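Local coordinates for protein transcriptional activator TenA-1 (Sulfolobus solfataricus P2, PDB 2QZC) that probably acts as a TenA-like thiaminase, an all-helical enzyme of the haem oxygenase-like fold that would cleave thiamin or a related pyrimidine compound, at the interface of chains A and B. Sequence-based numbering; all coordinates share one arbitrary frame. Chains: chain A/B, Transcriptional activator TenA-1.

The interface of chains A and B. Residues chain A 60-61, 63-64, 75; chain B 60-61, 63-64, 75.
A:Leu60 and B:Leu60 meet across the two-fold axis with their side chains at about a right angle, CD2 of A:Leu60 lying 3.6 Å from CD2 of B:Leu60. Both belong to the C-terminal end of helix 38-63, and every contact here recurs with the chains exchanged; whether this pairing is the biological dimer the structure alone does not show. The contact across the seam is van der Waals, carbon against carbon and carbon against serine or carbonyl oxygen. In each leucine CG stands anti to the carbonyl carbon (chi1 -69° in A:Leu60), which carries the methyls forward to the partner's helix 68-78: CD2 of A:Leu60 and CD1 of B:Leu75 come tip to tip at 3.7 Å. An alanine in place of A:Leu60 would probably open a gap against CD2 of B:Leu60 and take away what CD1 of B:Leu75 packs on across the seam. The flanks are tighter, with CG1 of A:Ile61 pressed to 3.4 Å from CB of B:Ser64.

No hydrogen bond joins the chains in this patch; the serine hydroxyls turn back to carbonyls of the last turn of helix 38-63 in their own chain. A:Ser63 OG, held between backbone N and carbonyl carbon (chi1 67°), bonds to O of A:Leu60 at 3.0 Å, from a position tilted from the carbonyl plane. That spends the hydroxyl's hydrogen within chain A, while the oxygen still packs against CD1 of B:Leu60. A:Ser64 does likewise one residue on: its OG donates to O of A:Ile61 at 2.6 Å, with a C=O...OG angle of 153°.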
ATOM      1  N   LEU A  60       3.432   2.754   3.147  1.00 14.19           N
ATOM      2  CA  LEU A  60       2.044   2.256   3.335  1.00 15.25           C
ATOM      3  C   LEU A  60       1.259   3.116   4.343  1.00 15.93           C
ATOM      4  O   LEU A  60       0.135   3.577   4.039  1.00 16.70           O
ATOM      5  CB  LEU A  60       2.055   0.795   3.752  1.00 15.54           C
ATOM      6  CG  LEU A  60       2.504  -0.186   2.674  1.00 16.22           C
ATOM      7  CD1 LEU A  60       2.857  -1.576   3.288  1.00 16.78           C
ATOM      8  CD2 LEU A  60       1.406  -0.290   1.576  1.00 18.27           C
ATOM      9  N   ILE A  61       1.862   3.440   5.499  1.00 14.80           N
ATOM     10  CA  ILE A  61       1.243   4.314   6.514  1.00 16.46           C
ATOM     11  C   ILE A  61       0.947   5.667   5.905  1.00 15.71           C
ATOM     12  O   ILE A  61      -0.156   6.214   6.058  1.00 16.24           O
ATOM     13  CB  ILE A  61       2.220   4.597   7.757  1.00 19.17           C
ATOM     14  CG1 ILE A  61       2.559   3.345   8.529  1.00 25.33           C
ATOM     15  CG2 ILE A  61       1.575   5.642   8.720  1.00 21.58           C
ATOM     16  CD1 ILE A  61       3.766   3.493   9.461  1.00 23.89           C
ATOM     17  N   SER A  63       0.752   6.687   2.742  1.00 16.81           N
ATOM     18  CA  SER A  63      -0.134   6.712   1.579  0.50 15.53           C
ATOM     19  C   SER A  63      -1.610   6.685   1.993  1.00 17.29           C
ATOM     20  O   SER A  63      -2.460   7.208   1.251  1.00 18.45           O
ATOM     21  CB  SER A  63       0.229   5.597   0.583  0.50 15.02           C
ATOM     22  OG  SER A  63      -0.037   4.332   1.143  0.50 14.58           O
ATOM     23  N   SER A  64      -1.913   6.134   3.162  1.00 16.35           N
ATOM     24  CA  SER A  64      -3.290   6.153   3.689  1.00 17.01           C
ATOM     25  C   SER A  64      -3.833   7.568   3.868  1.00 18.85           C
ATOM     26  O   SER A  64      -5.062   7.752   4.011  1.00 19.69           O
ATOM     27  CB  SER A  64      -3.368   5.440   5.033  1.00 19.00           C
ATOM     28  OG  SER A  64      -2.785   6.202   6.091  1.00 18.72           O
ATOM     29  N   LEU A  75       1.405   3.284  -5.753  1.00 18.47           N
ATOM     30  CA  LEU A  75       1.270   1.919  -5.194  1.00 19.41           C
ATOM     31  C   LEU A  75       1.177   0.848  -6.279  1.00 22.55           C
ATOM     32  O   LEU A  75       1.715  -0.237  -6.099  1.00 22.58           O
ATOM     33  CB  LEU A  75       0.113   1.821  -4.213  1.00 20.53           C
ATOM     34  CG  LEU A  75       0.226   2.664  -2.924  1.00 21.04           C
ATOM     35  CD1 LEU A  75      -1.122   2.832  -2.251  1.00 25.15           C
ATOM     36  CD2 LEU A  75       1.248   2.063  -1.973  1.00 23.03           C
TER
ATOM     37  N   LEU B  60      -4.119   0.098   3.923  1.00 19.99           N
ATOM     38  CA  LEU B  60      -2.761   0.641   3.797  1.00 21.08           C
ATOM     39  C   LEU B  60      -2.108   0.820   5.162  1.00 20.89           C
ATOM     40  O   LEU B  60      -0.983   0.330   5.395  1.00 21.80           O
ATOM     41  CB  LEU B  60      -2.732   1.905   2.936  1.00 22.58           C
ATOM     42  CG  LEU B  60      -3.052   1.692   1.441  1.00 21.87           C
ATOM     43  CD1 LEU B  60      -3.397   3.008   0.750  1.00 24.35           C
ATOM     44  CD2 LEU B  60      -1.880   0.993   0.726  1.00 23.54           C
ATOM     45  N   ILE B  61      -2.831   1.465   6.090  1.00 21.12           N
ATOM     46  CA  ILE B  61      -2.310   1.654   7.469  1.00 20.27           C
ATOM     47  C   ILE B  61      -2.042   0.312   8.144  1.00 20.32           C
ATOM     48  O   ILE B  61      -0.998   0.116   8.761  1.00 20.18           O
ATOM     49  CB  ILE B  61      -3.395   2.349   8.426  1.00 24.93           C
ATOM     50  CG1 ILE B  61      -3.793   3.734   7.948  1.00 28.79           C
ATOM     51  CG2 ILE B  61      -2.798   2.481   9.848  1.00 30.21           C
ATOM     52  CD1 ILE B  61      -5.134   4.278   8.556  1.00 30.45           C
ATOM     53  N   SER B  63      -1.580  -2.714   6.827  1.00 19.33           N
ATOM     54  CA  SER B  63      -0.580  -3.553   6.169  0.50 19.00           C
ATOM     55  C   SER B  63       0.850  -3.168   6.590  1.00 19.21           C
ATOM     56  O   SER B  63       1.764  -4.012   6.569  1.00 19.66           O
ATOM     57  CB  SER B  63      -0.775  -3.521   4.645  0.50 19.19           C
ATOM     58  OG  SER B  63      -0.486  -2.229   4.144  0.50 19.63           O
ATOM     59  N   SER B  64       1.061  -1.915   6.991  1.00 19.14           N
ATOM     60  CA  SER B  64       2.354  -1.504   7.465  1.00 19.02           C
ATOM     61  C   SER B  64       2.832  -2.253   8.709  1.00 18.04           C
ATOM     62  O   SER B  64       4.010  -2.235   9.013  1.00 20.02           O
ATOM     63  CB  SER B  64       2.426  -0.016   7.803  1.00 19.99           C
ATOM     64  OG  SER B  64       1.683   0.267   9.015  1.00 20.36           O
ATOM     65  N   LEU B  75      -1.285  -6.898  -1.272  1.00 23.70           N
ATOM     66  CA  LEU B  75      -1.176  -5.584  -1.931  1.00 24.74           C
ATOM     67  C   LEU B  75      -0.925  -5.700  -3.443  1.00 26.27           C
ATOM     68  O   LEU B  75      -1.438  -4.882  -4.206  1.00 27.69           O
ATOM     69  CB  LEU B  75      -0.115  -4.713  -1.259  1.00 23.39           C
ATOM     70  CG  LEU B  75      -0.378  -4.319   0.211  1.00 24.81           C
ATOM     71  CD1 LEU B  75       0.942  -3.859   0.839  1.00 23.53           C
ATOM     72  CD2 LEU B  75      -1.477  -3.272   0.356  1.00 30.14           C
TER